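Long-range contacts in beta-lactamase Mb2281c (Mycobacterium bovis, PDB 3I7J), which probably hydrolyses amide or ester bonds as a serine enzyme of the beta-lactamase and penicillin-binding-protein family: residues P44-R48 / F159-L163; Q51-E55 / T168-M173; V72-H78 / G103-L107. All coordinates share one frame; numbering follows the deposited sequence.

Interaction 1. Residues P44-R48 / F159-L163; sequences PLVAR and FAGDL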
loop_
_atom_site.group_PDB
_atom_site.type_symbol
_atom_site.label_atom_id
_atom_site.label_comp_id
_atom_site.label_asym_id
_atom_site.label_seq_id
_atom_site.Cartn_x
_atom_site.Cartn_y
_atom_site.Cartn_z
ATOM N N PRO A 44 2.014 1.986 1.198
ATOM C CA PRO A 44 0.996 1.988 2.255
ATOM C C PRO A 44 1.581 2.427 3.603
ATOM O O PRO A 44 0.898 3.065 4.413
ATOM C CB PRO A 44 0.506 0.537 2.269
ATOM C CG PRO A 44 0.718 0.101 0.842
ATOM C CD PRO A 44 2.093 0.670 0.545
ATOM N N LEU A 45 2.848 2.096 3.836
ATOM C CA LEU A 45 3.506 2.467 5.087
ATOM C C LEU A 45 3.714 3.980 5.133
ATOM O O LEU A 45 3.425 4.631 6.141
ATOM C CB LEU A 45 4.855 1.748 5.220
ATOM C CG LEU A 45 4.840 0.217 5.285
ATOM C CD1 LEU A 45 6.270 -0.297 5.345
ATOM C CD2 LEU A 45 4.068 -0.251 6.522
ATOM N N VAL A 46 4.217 4.538 4.037
ATOM C CA VAL A 46 4.457 5.971 3.961
ATOM C C VAL A 46 3.127 6.712 4.007
ATOM O O VAL A 46 3.013 7.759 4.653
ATOM C CB VAL A 46 5.221 6.339 2.661
ATOM C CG1 VAL A 46 5.338 7.852 2.521
ATOM C CG2 VAL A 46 6.608 5.710 2.686
ATOM N N ALA A 47 2.123 6.170 3.325
ATOM C CA ALA A 47 0.798 6.789 3.311
ATOM C C ALA A 47 0.221 6.861 4.725
ATOM O O ALA A 47 -0.373 7.871 5.110
ATOM C CB ALA A 47 -0.140 6.000 2.420
ATOM N N ARG A 48 0.392 5.792 5.498
ATOM C CA ARG A 48 -0.140 5.783 6.852
ATOM C C ARG A 48 0.602 6.804 7.705
ATOM O O ARG A 48 0.019 7.429 8.600
ATOM C CB ARG A 48 -0.020 4.397 7.477
ATOM C CG ARG A 48 -0.838 4.235 8.749
ATOM C CD ARG A 48 -2.307 4.451 8.462
ATOM N NE ARG A 48 -3.153 3.503 9.176
ATOM C CZ ARG A 48 -4.418 3.267 8.855
ATOM N NH1 ARG A 48 -5.127 2.395 9.553
ATOM N NH2 ARG A 48 -4.966 3.904 7.824
ATOM N N PHE A 159 0.653 -4.677 10.652
ATOM C CA PHE A 159 0.207 -3.504 9.906
ATOM C C PHE A 159 -1.189 -3.754 9.351
ATOM O O PHE A 159 -2.083 -2.911 9.487
ATOM C CB PHE A 159 1.183 -3.184 8.766
ATOM C CG PHE A 159 0.903 -1.873 8.084
ATOM C CD1 PHE A 159 0.983 -0.669 8.788
ATOM C CD2 PHE A 159 0.551 -1.836 6.742
ATOM C CE1 PHE A 159 0.718 0.555 8.165
ATOM C CE2 PHE A 159 0.283 -0.617 6.111
ATOM C CZ PHE A 159 0.367 0.584 6.829
ATOM N N ALA A 160 -1.380 -4.924 8.746
ATOM C CA ALA A 160 -2.684 -5.289 8.187
ATOM C C ALA A 160 -3.755 -5.201 9.275
ATOM O O ALA A 160 -4.916 -4.905 8.993
ATOM C CB ALA A 160 -2.633 -6.709 7.610
ATOM N N GLY A 161 -3.353 -5.460 10.518
ATOM C CA GLY A 161 -4.292 -5.387 11.620
ATOM C C GLY A 161 -4.777 -3.960 11.806
ATOM O O GLY A 161 -5.950 -3.708 12.089
ATOM N N ASP A 162 -3.862 -3.014 11.630
ATOM C CA ASP A 162 -4.182 -1.604 11.776
ATOM C C ASP A 162 -5.082 -1.159 10.621
ATOM O O ASP A 162 -5.894 -0.246 10.770
ATOM C CB ASP A 162 -2.893 -0.780 11.791
ATOM C CG ASP A 162 -3.120 0.646 12.229
ATOM O OD1 ASP A 162 -3.505 0.851 13.395
ATOM O OD2 ASP A 162 -2.913 1.564 11.413
ATOM N N LEU A 163 -4.941 -1.811 9.471
ATOM C CA LEU A 163 -5.759 -1.466 8.304
ATOM C C LEU A 163 -7.167 -2.060 8.399
ATOM O O LEU A 163 -8.091 -1.611 7.724
ATOM C CB LEU A 163 -5.074 -1.955 7.022
ATOM C CG LEU A 163 -3.702 -1.340 6.732
ATOM C CD1 LEU A 163 -3.121 -1.904 5.429
ATOM C CD2 LEU A 163 -3.848 0.170 6.634
#
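Arg48 and Phe159 carry most of this contact, one reaching out from each helix. The Phe159 ring points at the first turn of 44-48, and a single methyl sits squarely on one of its faces: Leu45 CD2 lies 3.6 Å from the ring centroid, only 2° off the normal, a well-centred CH-pi contact. The rim of the ring is met by other groups. Pro44 O lies 3.5 Å from Phe159 CZ near the ring plane. Arg48 CB touches the same edge at 3.9 Å from Phe159 CZ, and Pro44 CB adds an apolar contact with Phe159 CE2. With CG anti to the backbone N (chi1 -171°), the Phe159 ring is carried across toward helix 42-56, among Leu45, Pro44 and the foot of Arg48.

Arg48 leaves the helix beside the ring and bends at its second and third torsions, which brings the guanidinium to Asp162. Both NE and NH1 appear to donate to Asp162 OD2 in a salt bridge, each N to O distance being 3.0 Å, although the position of this oxygen is less certain. Carboxylate and guanidinium planes, as modelled, stand nearly perpendicular, so this is not the flat two-oxygen pairing. Leu163 CD2 covers one guanidinium face, 3.9 Å from Arg48 CZ. Second partners help fix both charges: Gln51 OE1 takes Arg48 NH2, and Asp162 OD1 accepts from the backbone N of Ser167 and Thr168.

The segment axes stay 12.0 Å apart and cross at 54°, so side chains do the bridging between helix 42-56 and helix 153-164. Val127 and Leu131 of helix 119-131 also pack on Phe159, while Leu163 reaches strands 224-228 and 232-237 of the large antiparallel sheet.

Interaction 2. Residues Q51-E55 / T168-M173; sequences QVAVE and TVSAQM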
loop_
_atom_site.group_PDB
_atom_site.type_symbol
_atom_site.label_atom_id
_atom_site.label_comp_id
_atom_site.label_asym_id
_atom_site.label_seq_id
_atom_site.Cartn_x
_atom_site.Cartn_y
_atom_site.Cartn_z
ATOM N N GLN A 51 -0.780 10.090 6.925
ATOM C CA GLN A 51 -2.103 10.196 7.512
ATOM C C GLN A 51 -1.967 10.585 8.984
ATOM O O GLN A 51 -2.727 11.411 9.489
ATOM C CB GLN A 51 -2.845 8.870 7.389
ATOM C CG GLN A 51 -3.385 8.590 5.991
ATOM C CD GLN A 51 -3.683 7.118 5.782
ATOM O OE1 GLN A 51 -4.077 6.423 6.714
ATOM N NE2 GLN A 51 -3.502 6.638 4.557
ATOM N N VAL A 52 -0.995 9.993 9.669
ATOM C CA VAL A 52 -0.765 10.316 11.066
ATOM C C VAL A 52 -0.338 11.785 11.163
ATOM O O VAL A 52 -0.765 12.499 12.067
ATOM C CB VAL A 52 0.342 9.422 11.690
ATOM C CG1 VAL A 52 0.665 9.901 13.105
ATOM C CG2 VAL A 52 -0.127 7.969 11.732
ATOM N N ALA A 53 0.502 12.232 10.226
ATOM C CA ALA A 53 0.974 13.617 10.219
ATOM C C ALA A 53 -0.182 14.613 10.080
ATOM O O ALA A 53 -0.174 15.679 10.708
ATOM C CB ALA A 53 1.983 13.827 9.102
ATOM N N VAL A 54 -1.173 14.271 9.263
ATOM C CA VAL A 54 -2.324 15.133 9.090
ATOM C C VAL A 54 -3.052 15.235 10.423
ATOM O O VAL A 54 -3.448 16.324 10.845
ATOM C CB VAL A 54 -3.306 14.579 8.016
ATOM C CG1 VAL A 54 -4.597 15.394 8.003
ATOM C CG2 VAL A 54 -2.652 14.633 6.637
ATOM N N GLU A 55 -3.218 14.104 11.103
ATOM C CA GLU A 55 -3.907 14.114 12.393
ATOM C C GLU A 55 -3.126 14.841 13.485
ATOM O O GLU A 55 -3.732 15.373 14.414
ATOM C CB GLU A 55 -4.258 12.681 12.827
ATOM C CG GLU A 55 -5.209 12.000 11.841
ATOM C CD GLU A 55 -6.190 11.043 12.499
ATOM O OE1 GLU A 55 -5.769 10.000 13.018
ATOM O OE2 GLU A 55 -7.386 11.334 12.487
ATOM N N THR A 168 -3.600 3.459 14.616
ATOM C CA THR A 168 -2.575 4.463 14.373
ATOM C C THR A 168 -3.194 5.781 13.896
ATOM O O THR A 168 -2.562 6.833 13.974
ATOM C CB THR A 168 -1.557 3.942 13.335
ATOM O OG1 THR A 168 -0.317 4.629 13.501
ATOM C CG2 THR A 168 -2.055 4.168 11.937
ATOM N N VAL A 169 -4.425 5.706 13.394
ATOM C CA VAL A 169 -5.164 6.882 12.940
ATOM C C VAL A 169 -6.621 6.699 13.376
ATOM O O VAL A 169 -7.025 5.601 13.755
ATOM C CB VAL A 169 -5.121 7.077 11.379
ATOM C CG1 VAL A 169 -3.684 7.252 10.911
ATOM C CG2 VAL A 169 -5.778 5.902 10.664
ATOM N N SER A 170 -7.402 7.770 13.328
ATOM C CA SER A 170 -8.802 7.708 13.719
ATOM C C SER A 170 -9.612 6.930 12.700
ATOM O O SER A 170 -9.223 6.804 11.538
ATOM C CB SER A 170 -9.380 9.113 13.820
ATOM O OG SER A 170 -9.361 9.727 12.540
ATOM N N ALA A 171 -10.753 6.421 13.140
ATOM C CA ALA A 171 -11.633 5.678 12.257
ATOM C C ALA A 171 -12.046 6.548 11.066
ATOM O O ALA A 171 -12.224 6.043 9.957
ATOM C CB ALA A 171 -12.875 5.212 13.032
ATOM N N GLN A 172 -12.198 7.853 11.296
ATOM C CA GLN A 172 -12.597 8.774 10.230
ATOM C C GLN A 172 -11.509 8.953 9.173
ATOM O O GLN A 172 -11.795 8.993 7.977
ATOM C CB GLN A 172 -12.967 10.147 10.804
ATOM C CG GLN A 172 -13.472 11.122 9.741
ATOM C CD GLN A 172 -14.486 10.472 8.808
ATOM O OE1 GLN A 172 -15.474 9.886 9.262
ATOM N NE2 GLN A 172 -14.243 10.565 7.501
HETATM N N MSE A 173 -10.266 9.086 9.615
HETATM C CA MSE A 173 -9.159 9.239 8.688
HETATM C C MSE A 173 -9.045 7.953 7.859
HETATM O O MSE A 173 -8.908 7.999 6.635
HETATM C CB MSE A 173 -7.858 9.500 9.457
HETATM C CG MSE A 173 -6.586 9.370 8.615
HETATM SE SE MSE A 173 -6.550 10.551 7.083
HETATM C CE MSE A 173 -5.648 12.058 7.884
#
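Ser170 OG is held between two groups: it donates to Glu55 OE2 in a short bond of 2.5 Å and accepts from the backbone N of Met173 at 3.1 Å. The second bond is an N-cap interaction, with Ser170 standing just before the helix that starts at Ala171. Its chi1 of 64° tucks OG between the backbone N and the carbonyl carbon, where it can serve both partners. Glu55 also takes the backbone N of Ser170 on its other oxygen, OE1, at 2.8 Å. Both oxygens are approached on the syn side, about 20° out of the carboxylate plane, and the paired bonds pin the carboxylate against the helix start, where the helix dipole would probably favour its negative charge.

Beside these bonds the packing is apolar. Met173, modelled as selenomethionine, bends twice along its chain to lay SE 3.9 Å from Gln51 CG and to press CE against Val54 CB, a tight 3.4 Å. Farther along, Val169 CG1 meets Val52 CG2 at 3.7 Å, and the same Val52 methyl also touches Thr168 O. The Gln51 amide is bonded outside the contact, OE1 to Arg48 NH2 and NE2 to Leu202 O.

The arrangement is a serine N-cap reinforced by a glutamate from another helix, joining the start of helix 171-177 to the C-terminal part of helix 42-56.

Interaction 3. Residues V72-H78 / G103-L107; sequences VRHLLAH and GFTVL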
loop_
_atom_site.group_PDB
_atom_site.type_symbol
_atom_site.label_atom_id
_atom_site.label_comp_id
_atom_site.label_asym_id
_atom_site.label_seq_id
_atom_site.Cartn_x
_atom_site.Cartn_y
_atom_site.Cartn_z
ATOM N N VAL A 72 -1.095 17.830 -0.487
ATOM C CA VAL A 72 -0.727 16.558 0.106
ATOM C C VAL A 72 -1.684 15.467 -0.412
ATOM O O VAL A 72 -1.240 14.374 -0.771
ATOM C CB VAL A 72 -0.758 16.663 1.664
ATOM C CG1 VAL A 72 -0.719 15.286 2.311
ATOM C CG2 VAL A 72 0.455 17.482 2.134
ATOM N N ARG A 73 -2.980 15.775 -0.492
ATOM C CA ARG A 73 -3.971 14.811 -0.977
ATOM C C ARG A 73 -3.694 14.346 -2.412
ATOM O O ARG A 73 -3.909 13.176 -2.728
ATOM C CB ARG A 73 -5.392 15.392 -0.919
ATOM C CG ARG A 73 -6.495 14.357 -1.198
ATOM C CD ARG A 73 -7.817 15.019 -1.588
ATOM N NE ARG A 73 -8.231 16.011 -0.604
ATOM C CZ ARG A 73 -8.847 15.727 0.536
ATOM N NH1 ARG A 73 -9.139 14.468 0.842
ATOM N NH2 ARG A 73 -9.158 16.705 1.380
ATOM N N HIS A 74 -3.241 15.257 -3.279
ATOM C CA HIS A 74 -2.939 14.901 -4.668
ATOM C C HIS A 74 -1.738 13.971 -4.708
ATOM O O HIS A 74 -1.666 13.063 -5.538
ATOM C CB HIS A 74 -2.594 16.127 -5.530
ATOM C CG HIS A 74 -3.726 17.085 -5.729
ATOM N ND1 HIS A 74 -4.109 17.996 -4.768
ATOM C CD2 HIS A 74 -4.524 17.314 -6.802
ATOM C CE1 HIS A 74 -5.090 18.748 -5.238
ATOM N NE2 HIS A 74 -5.359 18.354 -6.471
ATOM N N LEU A 75 -0.773 14.211 -3.827
ATOM C CA LEU A 75 0.415 13.373 -3.798
ATOM C C LEU A 75 0.066 11.957 -3.357
ATOM O O LEU A 75 0.525 10.983 -3.957
ATOM C CB LEU A 75 1.465 13.983 -2.877
ATOM C CG LEU A 75 1.929 15.363 -3.354
ATOM C CD1 LEU A 75 2.854 15.976 -2.300
ATOM C CD2 LEU A 75 2.664 15.222 -4.692
ATOM N N LEU A 76 -0.766 11.847 -2.325
ATOM C CA LEU A 76 -1.189 10.553 -1.799
ATOM C C LEU A 76 -2.017 9.742 -2.792
ATOM O O LEU A 76 -1.910 8.512 -2.847
ATOM C CB LEU A 76 -2.004 10.763 -0.518
ATOM C CG LEU A 76 -1.214 11.132 0.746
ATOM C CD1 LEU A 76 -2.136 11.688 1.827
ATOM C CD2 LEU A 76 -0.492 9.895 1.240
ATOM N N ALA A 77 -2.836 10.440 -3.577
ATOM C CA ALA A 77 -3.718 9.805 -4.550
ATOM C C ALA A 77 -3.168 9.753 -5.979
ATOM O O ALA A 77 -3.868 9.324 -6.895
ATOM C CB ALA A 77 -5.076 10.510 -4.548
ATOM N N HIS A 78 -1.926 10.187 -6.166
ATOM C CA HIS A 78 -1.294 10.174 -7.482
ATOM C C HIS A 78 -2.035 11.030 -8.509
ATOM O O HIS A 78 -2.245 10.606 -9.647
ATOM C CB HIS A 78 -1.175 8.734 -8.003
ATOM C CG HIS A 78 -0.440 7.821 -7.074
ATOM N ND1 HIS A 78 0.916 7.926 -6.848
ATOM C CD2 HIS A 78 -0.881 6.831 -6.263
ATOM C CE1 HIS A 78 1.278 7.043 -5.935
ATOM N NE2 HIS A 78 0.207 6.366 -5.563
ATOM N N GLY A 103 6.122 11.450 -6.639
ATOM C CA GLY A 103 5.029 12.081 -5.926
ATOM C C GLY A 103 5.151 11.747 -4.445
ATOM O O GLY A 103 4.865 12.585 -3.591
ATOM N N PHE A 104 5.593 10.532 -4.127
ATOM C CA PHE A 104 5.741 10.144 -2.730
ATOM C C PHE A 104 6.994 10.746 -2.109
ATOM O O PHE A 104 7.059 10.917 -0.893
ATOM C CB PHE A 104 5.742 8.614 -2.570
ATOM C CG PHE A 104 4.398 8.043 -2.175
ATOM C CD1 PHE A 104 3.240 8.423 -2.853
ATOM C CD2 PHE A 104 4.291 7.126 -1.133
ATOM C CE1 PHE A 104 1.990 7.903 -2.499
ATOM C CE2 PHE A 104 3.047 6.595 -0.768
ATOM C CZ PHE A 104 1.897 6.989 -1.455
ATOM N N THR A 105 7.990 11.075 -2.925
ATOM C CA THR A 105 9.188 11.689 -2.368
ATOM C C THR A 105 8.839 13.111 -1.958
ATOM O O THR A 105 9.296 13.581 -0.922
ATOM C CB THR A 105 10.359 11.741 -3.370
ATOM O OG1 THR A 105 9.961 12.499 -4.512
ATOM C CG2 THR A 105 10.753 10.346 -3.805
ATOM N N VAL A 106 8.035 13.801 -2.769
ATOM C CA VAL A 106 7.639 15.167 -2.424
ATOM C C VAL A 106 6.789 15.114 -1.154
ATOM O O VAL A 106 6.866 16.004 -0.298
ATOM C CB VAL A 106 6.846 15.858 -3.566
ATOM C CG1 VAL A 106 6.447 17.280 -3.141
ATOM C CG2 VAL A 106 7.712 15.939 -4.822
ATOM N N LEU A 107 6.000 14.050 -1.029
ATOM C CA LEU A 107 5.143 13.844 0.139
ATOM C C LEU A 107 6.010 13.668 1.386
ATOM O O LEU A 107 5.805 14.343 2.396
ATOM C CB LEU A 107 4.275 12.601 -0.054
ATOM C CG LEU A 107 3.411 12.183 1.139
ATOM C CD1 LEU A 107 2.391 13.277 1.429
ATOM C CD2 LEU A 107 2.700 10.869 0.816
#
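Apolar contacts between Leu75, Leu76 and Leu107 form the centre of this helix pair. Leu75 points at the opposite helix, and its CD1 meets Val106 CG1 at 3.9 Å. Leu107, its CG anti to the backbone N (chi1 175°), forks in two directions. Its CD1 touches Val72 CG1, and its CD2 presses on Leu76 CD2 at 3.4 Å, closer than carbons usually come.

Near Gly103, where no side chain intervenes, the CA atoms come nearest, with Leu75 CA 5.2 Å from Gly103 CA. Here the other Leu75 methyl, CD2, rests against a backbone carbonyl, 3.6 Å from Gly103 O.

The aromatic contact lies at the end of the short helix. His78, with positive phi, closes it in a Schellman motif, and its ring runs almost parallel to that of Phe104, planes 7° apart. The rings are slid so far that they barely overlap: His78 CE1 reaches Phe104 CE1 at 3.6 Å, but the centroids are 5.4 Å apart.

Helices 72-76 and 101-115 run roughly antiparallel, their segment axes crossing at 141°. Helix 42-56 flanks the pair, Ala50 against Leu76 and Lys43 against both His78 and Phe104.

Overall arrangement
Helix 42-56 ties the three contacts together. Interactions 1 and 2 lie on successive parts of it, their centres 11 Å apart, and join where Arg48 CZ packs on Val169 CG2 at 3.5 Å. Interaction 3 is nested within the chain loop closed by interaction 1; its Phe104 CD2 lies 3.9 Å from Val46 CG1, and its centre is about 16 Å from those of the other two. Ser40 and Lys43, near the start of helix 42-56, and Tyr99 fit the SxxK arrangement of serine beta-lactamases and probably mark the active site. Pro44 of interaction 1 and Phe104 of interaction 3 border that group, whereas interaction 2 lies farther along the helix.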